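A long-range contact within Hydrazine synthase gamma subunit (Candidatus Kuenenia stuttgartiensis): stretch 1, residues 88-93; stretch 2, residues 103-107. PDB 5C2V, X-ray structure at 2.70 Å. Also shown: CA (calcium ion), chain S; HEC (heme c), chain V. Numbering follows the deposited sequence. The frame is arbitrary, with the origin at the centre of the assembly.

Stretch 1, residues 88-93: WKNTKY
Stretch 2, residues 103-107: FRHEG

The one direct polar link between the stretches is a salt bridge: K89 NZ donates a hydrogen bond to E106 OE2 at 3.1 Å. K89 starts with CA-to-CB toward the other stretch and follows m, m, t, m, whereas E106 leaves its backbone sideways and brings its carboxylate nearer through chi1 m and chi2 t, with chi3 at -5°.

The heme c propionates accept three further hydrogen bonds, all from stretch 2. H105 ND1 donates to HEC O2D at a very short 2.3 Å, fixing the imidazole by its edge. R104 NH1 reaches HEC O1D at 3.2 Å and nearly straight, while R104 N makes a weak bond to HEC O1A at 2.9 Å. R104 adopts a positive phi (59/-141), with H105 at -120/-63 and E106 at -56/136.

Held this way, H105 (chi1 m, chi2 99°) becomes the hub of the packing and has the largest area covered by the other stretch. K92 CE lies over one ring face, 3.5 Å from the H105 centroid and 16° off the normal, a CH-pi contact; the same K92 CE sits 3.1 Å from R104 O. K92 gets there with chi1 at -101°, between wells, then m, t, t. K89 CE packs against H105 CB at 3.7 Å, and N90 O approaches H105 CE1 at 3.4 Å.

Stretch 1 is extended, K89 at -131/119, N90 at -56/139, T91 at -70/125 and K92 at -64/139. K89 and K92 point CA-to-CB toward stretch 2, N90 sideways and T91 away. The stretches run roughly opposite ways, with K89 CA 8.1 Å from H105 CA and K92 CA 7.3 Å from R104 CA. Side chains therefore bridge the gap, burying 313 Å² in total. The rule is compact: two lysines converge on one histidine, whose edge is tied to a propionate.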

ATOM      1  N   TRP C  88     -17.801  -7.046 -44.180  1.00 34.40           N
ATOM      2  CA  TRP C  88     -18.523  -8.096 -43.467  1.00 38.69           C
ATOM      3  C   TRP C  88     -18.874  -9.297 -44.340  1.00 45.74           C
ATOM      4  O   TRP C  88     -19.190  -9.146 -45.520  1.00 54.70           O
ATOM      5  CB  TRP C  88     -19.805  -7.522 -42.859  1.00 39.34           C
ATOM      6  CG  TRP C  88     -19.557  -6.369 -41.945  1.00 48.00           C
ATOM      7  CD1 TRP C  88     -19.618  -5.042 -42.259  1.00 44.14           C
ATOM      8  CD2 TRP C  88     -19.196  -6.439 -40.562  1.00 32.16           C
ATOM      9  NE1 TRP C  88     -19.321  -4.281 -41.154  1.00 50.36           N
ATOM     10  CE2 TRP C  88     -19.058  -5.114 -40.100  1.00 44.67           C
ATOM     11  CE3 TRP C  88     -18.978  -7.492 -39.670  1.00 40.60           C
ATOM     12  CZ2 TRP C  88     -18.713  -4.817 -38.783  1.00 37.34           C
ATOM     13  CZ3 TRP C  88     -18.635  -7.195 -38.364  1.00 55.93           C
ATOM     14  CH2 TRP C  88     -18.506  -5.868 -37.933  1.00 39.55           C
ATOM     15  N   LYS C  89     -18.818 -10.490 -43.752  1.00 46.05           N
ATOM     16  CA  LYS C  89     -19.221 -11.702 -44.460  1.00 34.44           C
ATOM     17  C   LYS C  89     -20.182 -12.594 -43.676  1.00 40.23           C
ATOM     18  O   LYS C  89     -19.867 -13.094 -42.597  1.00 48.82           O
ATOM     19  CB  LYS C  89     -17.996 -12.521 -44.865  1.00 45.15           C
ATOM     20  CG  LYS C  89     -17.247 -11.948 -46.046  1.00 51.87           C
ATOM     21  CD  LYS C  89     -18.086 -11.943 -47.311  1.00 58.35           C
ATOM     22  CE  LYS C  89     -17.228 -11.629 -48.526  1.00 53.55           C
ATOM     23  NZ  LYS C  89     -16.445 -10.375 -48.343  1.00 43.29           N
ATOM     24  N   ASN C  90     -21.362 -12.767 -44.259  1.00 51.03           N
ATOM     25  CA  ASN C  90     -22.372 -13.732 -43.841  1.00 46.86           C
ATOM     26  C   ASN C  90     -21.779 -15.145 -43.815  1.00 41.02           C
ATOM     27  O   ASN C  90     -21.013 -15.516 -44.703  1.00 60.22           O
ATOM     28  CB  ASN C  90     -23.571 -13.598 -44.804  1.00 64.82           C
ATOM     29  CG  ASN C  90     -24.430 -14.852 -44.924  1.00 54.12           C
ATOM     30  OD1 ASN C  90     -24.451 -15.716 -44.058  1.00 83.43           O
ATOM     31  ND2 ASN C  90     -25.155 -14.943 -46.031  1.00 83.42           N
ATOM     32  N   THR C  91     -22.118 -15.928 -42.793  1.00 50.35           N
ATOM     33  CA  THR C  91     -21.577 -17.282 -42.666  1.00 46.69           C
ATOM     34  C   THR C  91     -22.147 -18.196 -43.745  1.00 51.57           C
ATOM     35  O   THR C  91     -23.362 -18.336 -43.881  1.00 53.46           O
ATOM     36  CB  THR C  91     -21.865 -17.891 -41.276  1.00 46.69           C
ATOM     37  OG1 THR C  91     -21.271 -17.072 -40.261  1.00 46.55           O
ATOM     38  CG2 THR C  91     -21.294 -19.300 -41.179  1.00 35.95           C
ATOM     39  N   LYS C  92     -21.255 -18.824 -44.506  1.00 53.01           N
ATOM     40  CA  LYS C  92     -21.647 -19.611 -45.671  1.00 53.92           C
ATOM     41  C   LYS C  92     -22.492 -20.835 -45.328  1.00 55.46           C
ATOM     42  O   LYS C  92     -22.231 -21.537 -44.352  1.00 50.58           O
ATOM     43  CB  LYS C  92     -20.405 -20.054 -46.447  1.00 61.28           C
ATOM     44  CG  LYS C  92     -20.122 -19.229 -47.692  1.00 56.65           C
ATOM     45  CD  LYS C  92     -21.198 -19.444 -48.744  1.00 60.22           C
ATOM     46  CE  LYS C  92     -20.901 -18.665 -50.015  1.00 52.63           C
ATOM     47  NZ  LYS C  92     -21.947 -18.866 -51.055  1.00 71.14           N
ATOM     48  N   TYR C  93     -23.509 -21.073 -46.151  1.00 53.62           N
ATOM     49  CA  TYR C  93     -24.335 -22.269 -46.054  1.00 43.11           C
ATOM     50  C   TYR C  93     -23.599 -23.418 -46.742  1.00 44.77           C
ATOM     51  O   TYR C  93     -23.345 -23.362 -47.945  1.00 62.86           O
ATOM     52  CB  TYR C  93     -25.700 -22.008 -46.699  1.00 59.03           C
ATOM     53  CG  TYR C  93     -26.750 -23.071 -46.473  1.00 62.63           C
ATOM     54  CD1 TYR C  93     -27.523 -23.079 -45.320  1.00 50.78           C
ATOM     55  CD2 TYR C  93     -26.993 -24.047 -47.429  1.00 53.13           C
ATOM     56  CE1 TYR C  93     -28.495 -24.040 -45.118  1.00 48.74           C
ATOM     57  CE2 TYR C  93     -27.961 -25.010 -47.235  1.00 55.96           C
ATOM     58  CZ  TYR C  93     -28.706 -25.006 -46.076  1.00 60.13           C
ATOM     59  OH  TYR C  93     -29.672 -25.968 -45.880  1.00 62.71           O
ATOM     60  N   PHE C 103     -15.056 -21.244 -54.304  1.00 65.26           N
ATOM     61  CA  PHE C 103     -15.675 -21.138 -52.990  1.00 67.84           C
ATOM     62  C   PHE C 103     -15.585 -19.745 -52.367  1.00 59.66           C
ATOM     63  O   PHE C 103     -15.135 -18.791 -53.004  1.00 65.54           O
ATOM     64  CB  PHE C 103     -15.067 -22.191 -52.065  1.00 56.39           C
ATOM     65  CG  PHE C 103     -15.052 -23.570 -52.668  1.00 67.90           C
ATOM     66  CD1 PHE C 103     -16.236 -24.267 -52.854  1.00 57.17           C
ATOM     67  CD2 PHE C 103     -13.864 -24.160 -53.062  1.00 64.58           C
ATOM     68  CE1 PHE C 103     -16.234 -25.531 -53.416  1.00 51.11           C
ATOM     69  CE2 PHE C 103     -13.855 -25.425 -53.624  1.00 56.85           C
ATOM     70  CZ  PHE C 103     -15.042 -26.111 -53.800  1.00 52.92           C
ATOM     71  N   ARG C 104     -16.026 -19.659 -51.113  1.00 72.87           N
ATOM     72  CA  ARG C 104     -16.294 -18.405 -50.410  1.00 62.33           C
ATOM     73  C   ARG C 104     -17.337 -17.547 -51.126  1.00 64.22           C
ATOM     74  O   ARG C 104     -18.303 -18.066 -51.683  1.00 80.89           O
ATOM     75  CB  ARG C 104     -15.005 -17.595 -50.227  1.00 64.07           C
ATOM     76  CG  ARG C 104     -13.956 -18.243 -49.338  1.00 47.08           C
ATOM     77  CD  ARG C 104     -13.644 -17.339 -48.159  1.00 58.10           C
ATOM     78  NE  ARG C 104     -12.260 -17.440 -47.712  1.00 57.98           N
ATOM     79  CZ  ARG C 104     -11.669 -16.547 -46.923  1.00 44.24           C
ATOM     80  NH1 ARG C 104     -12.346 -15.487 -46.501  1.00 32.75           N
ATOM     81  NH2 ARG C 104     -10.404 -16.708 -46.561  1.00 38.17           N
ATOM     82  N   HIS C 105     -17.121 -16.236 -51.128  1.00 48.82           N
ATOM     83  CA  HIS C 105     -18.099 -15.291 -51.660  1.00 66.41           C
ATOM     84  C   HIS C 105     -17.520 -14.486 -52.815  1.00 59.75           C
ATOM     85  O   HIS C 105     -18.012 -14.559 -53.940  1.00 60.07           O
ATOM     86  CB  HIS C 105     -18.592 -14.344 -50.562  1.00 60.38           C
ATOM     87  CG  HIS C 105     -19.730 -14.889 -49.754  1.00 54.66           C
ATOM     88  ND1 HIS C 105     -19.554 -15.476 -48.519  1.00 70.31           N
ATOM     89  CD2 HIS C 105     -21.059 -14.930 -50.003  1.00 61.15           C
ATOM     90  CE1 HIS C 105     -20.728 -15.856 -48.043  1.00 51.85           C
ATOM     91  NE2 HIS C 105     -21.656 -15.536 -48.925  1.00 55.23           N
ATOM     92  N   GLU C 106     -16.489 -13.703 -52.516  1.00 52.65           N
ATOM     93  CA  GLU C 106     -15.793 -12.917 -53.528  1.00 62.06           C
ATOM     94  C   GLU C 106     -15.284 -13.820 -54.645  1.00 56.67           C
ATOM     95  O   GLU C 106     -14.745 -14.896 -54.389  1.00 53.40           O
ATOM     96  CB  GLU C 106     -14.636 -12.142 -52.898  1.00 65.24           C
ATOM     97  CG  GLU C 106     -15.052 -11.273 -51.722  1.00 75.63           C
ATOM     98  CD  GLU C 106     -13.912 -10.439 -51.176  1.00 64.62           C
ATOM     99  OE1 GLU C 106     -12.769 -10.610 -51.647  1.00 70.04           O
ATOM    100  OE2 GLU C 106     -14.160  -9.610 -50.276  1.00 55.09           O
ATOM    101  N   GLY C 107     -15.467 -13.379 -55.885  1.00 64.32           N
ATOM    102  CA  GLY C 107     -15.135 -14.194 -57.039  1.00 67.77           C
ATOM    103  C   GLY C 107     -13.763 -13.925 -57.620  1.00 60.55           C
ATOM    104  O   GLY C 107     -12.857 -13.470 -56.922  1.00 59.47           O
TER
HETATM  105 CA    CA S 401     -26.535 -16.397 -45.383  1.00 54.65          CA
HETATM  106 FE   HEC V 404     -16.288 -21.295 -42.356  1.00 42.81          FE
HETATM  107  CHA HEC V 404     -17.015 -19.926 -45.422  1.00 53.24           C
HETATM  108  CHB HEC V 404     -15.932 -24.355 -43.816  1.00 64.68           C
HETATM  109  CHC HEC V 404     -15.314 -22.629 -39.326  1.00 42.51           C
HETATM  110  CHD HEC V 404     -17.367 -18.473 -40.739  1.00 51.73           C
HETATM  111  NA  HEC V 404     -16.411 -22.002 -44.286  1.00 52.30           N
HETATM  112  C1A HEC V 404     -16.800 -21.286 -45.400  1.00 42.87           C
HETATM  113  C2A HEC V 404     -16.946 -22.217 -46.509  1.00 60.25           C
HETATM  114  C3A HEC V 404     -16.639 -23.442 -46.054  1.00 61.53           C
HETATM  115  C4A HEC V 404     -16.301 -23.326 -44.651  1.00 49.49           C
HETATM  116  CMA HEC V 404     -16.633 -24.771 -46.844  1.00 40.06           C
HETATM  117  CAA HEC V 404     -17.360 -21.831 -47.951  1.00 48.03           C
HETATM  118  CBA HEC V 404     -18.677 -22.492 -48.359  1.00 55.47           C
HETATM  119  CGA HEC V 404     -19.024 -22.128 -49.779  1.00 66.94           C
HETATM  120  O1A HEC V 404     -18.306 -21.288 -50.380  1.00 61.61           O
HETATM  121  O2A HEC V 404     -20.025 -22.678 -50.309  1.00 61.50           O
HETATM  122  NB  HEC V 404     -15.840 -23.189 -41.657  1.00 36.01           N
HETATM  123  C1B HEC V 404     -15.514 -24.227 -42.509  1.00 42.37           C
HETATM  124  C2B HEC V 404     -14.655 -25.146 -41.791  1.00 43.32           C
HETATM  125  C3B HEC V 404     -14.489 -24.675 -40.548  1.00 51.96           C
HETATM  126  C4B HEC V 404     -15.228 -23.433 -40.440  1.00 54.55           C
HETATM  127  CMB HEC V 404     -14.069 -26.448 -42.379  1.00 39.50           C
HETATM  128  CAB HEC V 404     -13.655 -25.309 -39.410  1.00 28.74           C
HETATM  129  CBB HEC V 404     -12.144 -25.214 -39.714  1.00 51.61           C
HETATM  130  NC  HEC V 404     -16.349 -20.676 -40.387  1.00 53.14           N
HETATM  131  C1C HEC V 404     -15.860 -21.364 -39.295  1.00 39.04           C
HETATM  132  C2C HEC V 404     -15.894 -20.476 -38.151  1.00 41.89           C
HETATM  133  C3C HEC V 404     -16.585 -19.386 -38.510  1.00 41.76           C
HETATM  134  C4C HEC V 404     -16.805 -19.450 -39.945  1.00 41.12           C
HETATM  135  CMC HEC V 404     -15.600 -20.927 -36.701  1.00 42.42           C
HETATM  136  CAC HEC V 404     -16.950 -18.188 -37.602  1.00 43.48           C
HETATM  137  CBC HEC V 404     -15.674 -17.424 -37.184  1.00 30.91           C
HETATM  138  ND  HEC V 404     -17.137 -19.501 -42.983  1.00 26.76           N
HETATM  139  C1D HEC V 404     -17.345 -18.424 -42.120  1.00 45.14           C
HETATM  140  C2D HEC V 404     -17.533 -17.229 -42.911  1.00 43.45           C
HETATM  141  C3D HEC V 404     -17.425 -17.683 -44.373  1.00 34.66           C
HETATM  142  C4D HEC V 404     -17.178 -19.107 -44.321  1.00 50.09           C
HETATM  143  CMD HEC V 404     -17.790 -15.798 -42.392  1.00 44.54           C
HETATM  144  CAD HEC V 404     -17.542 -16.803 -45.634  1.00 44.86           C
HETATM  145  CBD HEC V 404     -16.194 -16.134 -45.884  1.00 50.34           C
HETATM  146  CGD HEC V 404     -16.273 -15.283 -47.123  1.00 61.98           C
HETATM  147  O1D HEC V 404     -15.246 -14.655 -47.491  1.00 55.51           O
HETATM  148  O2D HEC V 404     -17.365 -15.234 -47.742  1.00 52.96           O
HETATM  149  O   HOH W   1     -25.394 -18.444 -45.959  1.00 57.42           O
HETATM  150  O   HOH W   2     -27.073 -17.304 -43.265  1.00 74.90           O
HETATM  151  O   HOH W   3     -14.423 -20.452 -42.810  1.00 37.07           O